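Local coordinates for protein putative drug/sodium antiporter (Escherichia coli, PDB 4Z3N) that belongs to the MATE family of membrane transporters, probably working as an antiporter, and transports the genotoxin colibactin, at residues 325-330 and 454-459. Sequence-based numbering, arbitrary orientation.
Sequences NVTRTL and LRLSPR
Residues 325-330 open helix 326-358, whereas 454-457 form an extended link from the end of helix 432-453 into helix 458-467, whose first residues are Pro458 and Arg459. The link passes alongside the first helical turn, closest at Leu330 and Arg455, whose CA atoms are 6.5 Å apart; no hydrogen bond joins the two backbones. Asn325 and Ser457 are the N-caps: Asn325 OD1 accepts from Arg328 N at 3.1 Å, with the N-H above the carbonyl plane, not on a lone pair.

Leu330 carries the contact. Its CB points at the link, and with CG anti to the carbonyl carbon (chi1 -78°) both methyls meet the link. CD1 lies against the peptide between Arg455 and Leu456, 3.2 Å from Leu456 N. The side chains of Leu330 and Leu454 cross obliquely, with Leu330 CD2 3.8 Å from Leu454 CD1. Leu456 leaves the backbone at an angle, but its tip swings back to the helix: CG is 4.0 Å from Leu330 CD1, and CD2 reaches Val326 CG1 at 4.3 Å. Val326 also touches Leu460, Leu461 and Asn464, while Leu454 and Leu330 both meet Tyr395 of helix 382-399. Arg455 turns its CB away, its NE bonding to Arg452 O and its side chain lying near a bound monoolein.

Thr329 OG1 donates to Val326 O at 2.6 Å, in plane on a lone pair, and also bonds to Tyr395 OH. Val326 O additionally receives Leu330 N, so both oxygens are paired without using the link. The contact, centred about 26 Å from the chain centre, packs the segment after the last predicted transmembrane helix against a helix start in the second MatE range. With no polar bond crossing, they meet through aliphatic side chains and one methyl laid on a peptide, buried at Leu330 and Leu454, exposed at Leu456.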
loop_
_atom_site.group_PDB
_atom_site.type_symbol
_atom_site.label_atom_id
_atom_site.label_comp_id
_atom_site.label_asym_id
_atom_site.label_seq_id
_atom_site.Cartn_x
_atom_site.Cartn_y
_atom_site.Cartn_z
ATOM N N ASN A 325 2.280 -6.095 26.911
ATOM C CA ASN A 325 3.311 -5.097 27.150
ATOM C C ASN A 325 3.076 -3.853 26.291
ATOM O O ASN A 325 3.564 -3.768 25.163
ATOM C CB ASN A 325 4.688 -5.721 26.851
ATOM C CG ASN A 325 5.869 -4.877 27.342
ATOM O OD1 ASN A 325 5.776 -3.648 27.520
ATOM N ND2 ASN A 325 7.011 -5.548 27.531
ATOM N N VAL A 326 2.447 -2.842 26.900
ATOM C CA VAL A 326 2.010 -1.642 26.199
ATOM C C VAL A 326 3.144 -0.659 25.962
ATOM O O VAL A 326 3.197 0.008 24.944
ATOM C CB VAL A 326 0.905 -0.906 26.980
ATOM C CG1 VAL A 326 0.521 0.390 26.261
ATOM C CG2 VAL A 326 -0.281 -1.800 27.203
ATOM N N THR A 327 4.024 -0.566 26.946
ATOM C CA THR A 327 5.210 0.276 26.920
ATOM C C THR A 327 6.094 -0.064 25.721
ATOM O O THR A 327 6.582 0.825 25.000
ATOM C CB THR A 327 6.007 0.106 28.240
ATOM O OG1 THR A 327 5.521 1.044 29.199
ATOM C CG2 THR A 327 7.482 0.336 28.030
ATOM N N ARG A 328 6.288 -1.365 25.520
ATOM C CA ARG A 328 7.122 -1.852 24.452
ATOM C C ARG A 328 6.490 -1.530 23.086
ATOM O O ARG A 328 7.214 -1.264 22.120
ATOM C CB ARG A 328 7.359 -3.351 24.621
ATOM C CG ARG A 328 8.335 -3.934 23.612
ATOM C CD ARG A 328 8.891 -5.290 24.027
ATOM N NE ARG A 328 9.706 -5.879 22.963
ATOM C CZ ARG A 328 10.995 -5.616 22.775
ATOM N NH1 ARG A 328 11.614 -4.764 23.576
ATOM N NH2 ARG A 328 11.657 -6.197 21.784
ATOM N N THR A 329 5.154 -1.538 23.013
ATOM C CA THR A 329 4.471 -1.227 21.756
ATOM C C THR A 329 4.694 0.256 21.439
ATOM O O THR A 329 4.893 0.628 20.282
ATOM C CB THR A 329 2.927 -1.554 21.777
ATOM O OG1 THR A 329 2.223 -0.649 22.637
ATOM C CG2 THR A 329 2.663 -2.982 22.225
ATOM N N LEU A 330 4.693 1.088 22.476
ATOM C CA LEU A 330 4.988 2.506 22.326
ATOM C C LEU A 330 6.442 2.733 21.908
ATOM O O LEU A 330 6.718 3.572 21.042
ATOM C CB LEU A 330 4.698 3.257 23.627
ATOM C CG LEU A 330 3.249 3.575 23.950
ATOM C CD1 LEU A 330 3.171 4.569 25.122
ATOM C CD2 LEU A 330 2.529 4.125 22.714
ATOM N N LEU A 454 0.537 9.251 20.861
ATOM C CA LEU A 454 1.257 8.012 21.094
ATOM C C LEU A 454 2.093 8.160 22.344
ATOM O O LEU A 454 3.231 8.606 22.341
ATOM C CB LEU A 454 2.127 7.632 19.879
ATOM C CG LEU A 454 1.516 6.711 18.802
ATOM C CD1 LEU A 454 1.324 5.290 19.334
ATOM C CD2 LEU A 454 0.202 7.251 18.194
ATOM N N ARG A 455 1.549 7.639 23.412
ATOM C CA ARG A 455 2.136 7.829 24.712
ATOM C C ARG A 455 1.208 7.125 25.682
ATOM O O ARG A 455 0.055 6.828 25.334
ATOM C CB ARG A 455 2.307 9.327 25.029
ATOM C CG ARG A 455 1.059 10.155 24.934
ATOM C CD ARG A 455 1.258 11.529 25.559
ATOM N NE ARG A 455 1.660 12.555 24.591
ATOM C CZ ARG A 455 2.900 13.026 24.440
ATOM N NH1 ARG A 455 3.898 12.571 25.193
ATOM N NH2 ARG A 455 3.141 13.967 23.531
ATOM N N LEU A 456 1.710 6.822 26.869
ATOM C CA LEU A 456 0.861 6.243 27.908
ATOM C C LEU A 456 -0.308 7.150 28.215
ATOM O O LEU A 456 -0.153 8.367 28.325
ATOM C CB LEU A 456 1.655 5.987 29.187
ATOM C CG LEU A 456 2.550 4.780 29.067
ATOM C CD1 LEU A 456 3.528 4.736 30.240
ATOM C CD2 LEU A 456 1.638 3.549 28.983
ATOM N N SER A 457 -1.477 6.539 28.330
ATOM C CA SER A 457 -2.691 7.213 28.763
ATOM C C SER A 457 -3.519 6.198 29.523
ATOM O O SER A 457 -3.334 4.997 29.334
ATOM C CB SER A 457 -3.469 7.763 27.580
ATOM O OG SER A 457 -4.094 6.709 26.872
ATOM N N PRO A 458 -4.407 6.666 30.415
ATOM C CA PRO A 458 -5.329 5.738 31.081
ATOM C C PRO A 458 -6.093 4.867 30.077
ATOM O O PRO A 458 -6.087 3.634 30.207
ATOM C CB PRO A 458 -6.284 6.670 31.823
ATOM C CG PRO A 458 -5.457 7.897 32.109
ATOM C CD PRO A 458 -4.416 8.008 31.029
ATOM N N ARG A 459 -6.668 5.495 29.054
ATOM C CA ARG A 459 -7.480 4.792 28.059
ATOM C C ARG A 459 -6.699 3.715 27.315
ATOM O O ARG A 459 -7.176 2.580 27.144
ATOM C CB ARG A 459 -8.048 5.783 27.056
ATOM C CG ARG A 459 -8.856 5.157 25.960
ATOM C CD ARG A 459 -8.895 6.075 24.794
ATOM N NE ARG A 459 -10.170 6.767 24.666
ATOM C CZ ARG A 459 -10.426 7.674 23.727
ATOM N NH1 ARG A 459 -9.488 8.002 22.844
ATOM N NH2 ARG A 459 -11.613 8.260 23.673
#